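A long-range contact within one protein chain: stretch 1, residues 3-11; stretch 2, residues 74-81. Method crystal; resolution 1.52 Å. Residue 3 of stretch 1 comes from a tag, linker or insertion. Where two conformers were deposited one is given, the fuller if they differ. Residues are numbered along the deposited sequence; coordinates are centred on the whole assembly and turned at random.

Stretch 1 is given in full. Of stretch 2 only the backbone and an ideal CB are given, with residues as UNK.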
# COMPACT_ATOMS: atom_id res chain seq x y z
N ALA B 3 30.09 -9.96 8.16
CA ALA B 3 28.93 -9.08 8.04
C ALA B 3 29.37 -7.63 7.95
O ALA B 3 28.89 -6.89 7.09
CB ALA B 3 27.98 -9.28 9.22
N ASN B 4 30.29 -7.22 8.83
CA ASN B 4 30.73 -5.83 8.86
C ASN B 4 31.47 -5.40 7.60
O ASN B 4 31.65 -4.20 7.40
CB ASN B 4 31.63 -5.59 10.09
CG ASN B 4 30.84 -5.50 11.40
OD1 ASN B 4 29.85 -4.76 11.50
ND2 ASN B 4 31.28 -6.25 12.40
N GLU B 5 31.89 -6.34 6.75
CA GLU B 5 32.54 -5.98 5.50
C GLU B 5 31.55 -5.29 4.58
O GLU B 5 30.42 -5.76 4.40
CB GLU B 5 33.14 -7.20 4.81
CG GLU B 5 33.90 -6.88 3.53
CD GLU B 5 34.49 -8.12 2.85
OE1 GLU B 5 33.87 -9.20 2.94
OE2 GLU B 5 35.58 -8.01 2.24
N ASP B 6 31.96 -4.16 4.00
CA ASP B 6 31.05 -3.37 3.18
C ASP B 6 30.69 -4.11 1.89
O ASP B 6 31.57 -4.56 1.16
CB ASP B 6 31.70 -2.03 2.85
CG ASP B 6 30.79 -1.13 2.07
OD1 ASP B 6 30.79 -1.22 0.83
OD2 ASP B 6 30.03 -0.36 2.69
N ILE B 7 29.39 -4.23 1.61
CA ILE B 7 28.95 -5.09 0.50
C ILE B 7 29.36 -4.52 -0.86
O ILE B 7 29.81 -5.25 -1.74
CB ILE B 7 27.43 -5.33 0.61
CG1 ILE B 7 27.14 -6.29 1.76
CG2 ILE B 7 26.86 -5.86 -0.72
CD1 ILE B 7 25.72 -6.17 2.32
N LEU B 8 29.25 -3.19 -1.05
CA LEU B 8 29.74 -2.62 -2.31
C LEU B 8 31.25 -2.76 -2.47
O LEU B 8 31.75 -2.97 -3.59
CB LEU B 8 29.35 -1.15 -2.42
CG LEU B 8 27.98 -0.84 -2.97
CD1 LEU B 8 27.89 0.67 -3.17
CD2 LEU B 8 27.68 -1.58 -4.26
N GLU B 9 32.01 -2.56 -1.39
CA GLU B 9 33.45 -2.73 -1.49
C GLU B 9 33.78 -4.16 -1.90
O GLU B 9 34.59 -4.39 -2.81
CB GLU B 9 34.14 -2.35 -0.18
CG GLU B 9 34.20 -0.85 0.06
CD GLU B 9 34.92 -0.49 1.33
OE1 GLU B 9 35.44 -1.39 2.02
OE2 GLU B 9 34.96 0.72 1.65
N ARG B 10 33.12 -5.14 -1.26
CA ARG B 10 33.39 -6.54 -1.58
C ARG B 10 33.08 -6.83 -3.03
O ARG B 10 33.81 -7.57 -3.69
CB ARG B 10 32.58 -7.47 -0.67
CG ARG B 10 32.97 -8.95 -0.87
CD ARG B 10 31.79 -9.92 -0.72
NE ARG B 10 31.21 -9.91 0.62
CZ ARG B 10 29.91 -9.80 0.87
NH1 ARG B 10 29.04 -9.70 -0.12
NH2 ARG B 10 29.49 -9.78 2.13
N SER B 11 32.00 -6.22 -3.56
CA SER B 11 31.62 -6.48 -4.95
C SER B 11 32.70 -6.07 -5.94
O SER B 11 32.75 -6.60 -7.05
CB SER B 11 30.32 -5.76 -5.28
OG SER B 11 30.52 -4.37 -5.46
N UNK B 74 20.62 -12.67 7.14
CA UNK B 74 21.07 -11.35 6.74
C UNK B 74 22.04 -10.75 7.75
O UNK B 74 23.10 -10.24 7.38
CB UNK B 74 19.87 -10.42 6.55
N UNK B 75 21.68 -10.78 9.04
CA UNK B 75 22.52 -10.11 10.02
C UNK B 75 23.84 -10.83 10.23
O UNK B 75 24.82 -10.20 10.64
CB UNK B 75 21.78 -9.99 11.35
N UNK B 76 23.90 -12.10 9.88
CA UNK B 76 25.14 -12.86 9.98
C UNK B 76 26.01 -12.73 8.75
O UNK B 76 27.13 -13.26 8.74
CB UNK B 76 24.83 -14.34 10.23
N UNK B 77 25.54 -12.07 7.69
CA UNK B 77 26.34 -11.88 6.50
C UNK B 77 26.28 -13.00 5.48
O UNK B 77 27.01 -12.94 4.48
CB UNK B 77 27.80 -11.67 6.91
N UNK B 78 25.41 -14.00 5.68
CA UNK B 78 25.30 -15.09 4.71
C UNK B 78 24.77 -14.60 3.38
O UNK B 78 25.02 -15.23 2.34
CB UNK B 78 24.39 -16.20 5.25
N UNK B 79 23.95 -13.55 3.42
CA UNK B 79 23.37 -12.94 2.24
C UNK B 79 23.56 -11.44 2.39
O UNK B 79 23.75 -10.93 3.50
CB UNK B 79 21.90 -13.31 2.07
N UNK B 80 23.52 -10.73 1.26
CA UNK B 80 23.68 -9.28 1.23
C UNK B 80 22.36 -8.55 1.38
O UNK B 80 22.32 -7.39 1.82
CB UNK B 80 24.36 -8.85 -0.07
N UNK B 81 21.27 -9.19 0.98
CA UNK B 81 19.96 -8.54 1.01
C UNK B 81 18.90 -9.62 1.04
O UNK B 81 19.11 -10.72 0.49
CB UNK B 81 19.76 -7.61 -0.19

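Position 74 has helical backbone angles, and nothing of stretch 1 lies within 5.5 Å of its ideal CB. The contact therefore sets no demand here, and almost any residue that tolerates a helix would do. It is Leu74, whose backbone O accepts a hydrogen bond from the N of residue 77 at 3.1 Å.

Position 75 is also helical, and its CA-to-CB bond points away from stretch 1. What meets stretch 1 is its backbone: the carbonyl O lies 3.6 Å from Ala3 CB, a contact independent of side-chain type. Long or short chains would do. The residue is Lys75, whose NZ finds its hydrogen bond elsewhere in the structure.

Position 76 again directs its CB away, so the choice is left to local needs; a small polar residue is one of several that would fit. It is Asn76, and its ND2 donates to OD1 of residue 78 at 2.8 Å.

Position 77 is far more restrictive. Its phi is +86°, and a CB at these backbone angles would be jammed against the carbonyl O of residue 76; that alone calls for glycine. The neighbouring stretch adds a second reason, since the ideal CB would lie 3.0 Å from Ala3 CA, too tight for two carbons. The residue is Gly77, the positive-phi residue of a Schellman motif. With no side chain in the way, its CA comes within 4.1 Å of the CA of Ala3, a residue left from the expression tag.

Positions 78 and 79 both point away from stretch 1, which leaves polar and apolar residues equally possible. They are Asn78, whose OD1 receives the bond from Asn76, and Ile79.

Position 80 faces stretch 1 squarely. Its ideal CB lies 3.8 Å from Ile7 CD1 and 4.8 Å from Arg10 NH1, so the site offers an apolar flank and a positive charge. A short acid suits best, though a neutral acceptor such as asparagine could also serve. It is Asp80: OD1 meets the guanidinium edge near its plane, accepting a nearly straight bond from Arg10 NH1 at 2.7 Å within a salt bridge, and a weak one from Arg10 NH2 at 3.4 Å. Ile7 CG1 packs 3.6 Å from the same OD1. Water 1 accepts from Arg10 NH2 at 3.1 Å, and its O also lies 2.8 Å from Asp80 OD1, so it sits beside both partners.

Position 81 has extended backbone angles and a sideways CB out of contact, so this interface selects nothing; it is Ala81.

Stretch 2, residues 74-81: LKNGNIDA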
# COMPACT_ATOMS: atom_id res chain seq x y z
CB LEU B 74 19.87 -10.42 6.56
CG LEU B 74 20.25 -9.01 6.08
CD1 LEU B 74 20.79 -9.00 4.65
CD2 LEU B 74 19.02 -8.11 6.14
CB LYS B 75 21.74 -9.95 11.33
CG LYS B 75 20.48 -9.08 11.15
CD LYS B 75 19.91 -8.58 12.48
CE LYS B 75 20.89 -7.67 13.22
NZ LYS B 75 20.92 -6.30 12.64
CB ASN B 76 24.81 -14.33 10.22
CG ASN B 76 26.00 -15.08 10.72
OD1 ASN B 76 26.54 -14.76 11.77
ND2 ASN B 76 26.43 -16.08 9.96
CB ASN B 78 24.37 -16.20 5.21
CG ASN B 78 24.86 -16.86 6.46
OD1 ASN B 78 25.25 -16.20 7.41
ND2 ASN B 78 24.80 -18.20 6.47
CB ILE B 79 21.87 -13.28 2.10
CG1 ILE B 79 21.14 -12.90 3.39
CG2 ILE B 79 21.70 -14.75 1.81
CD1 ILE B 79 19.65 -13.18 3.37
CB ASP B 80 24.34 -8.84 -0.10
CG ASP B 80 25.71 -9.47 -0.31
OD1 ASP B 80 26.45 -9.68 0.70
OD2 ASP B 80 26.03 -9.76 -1.49
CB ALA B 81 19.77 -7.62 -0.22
O HOH W 1 26.78 -9.34 3.51
O HOH W 2 28.46 -10.05 -2.48
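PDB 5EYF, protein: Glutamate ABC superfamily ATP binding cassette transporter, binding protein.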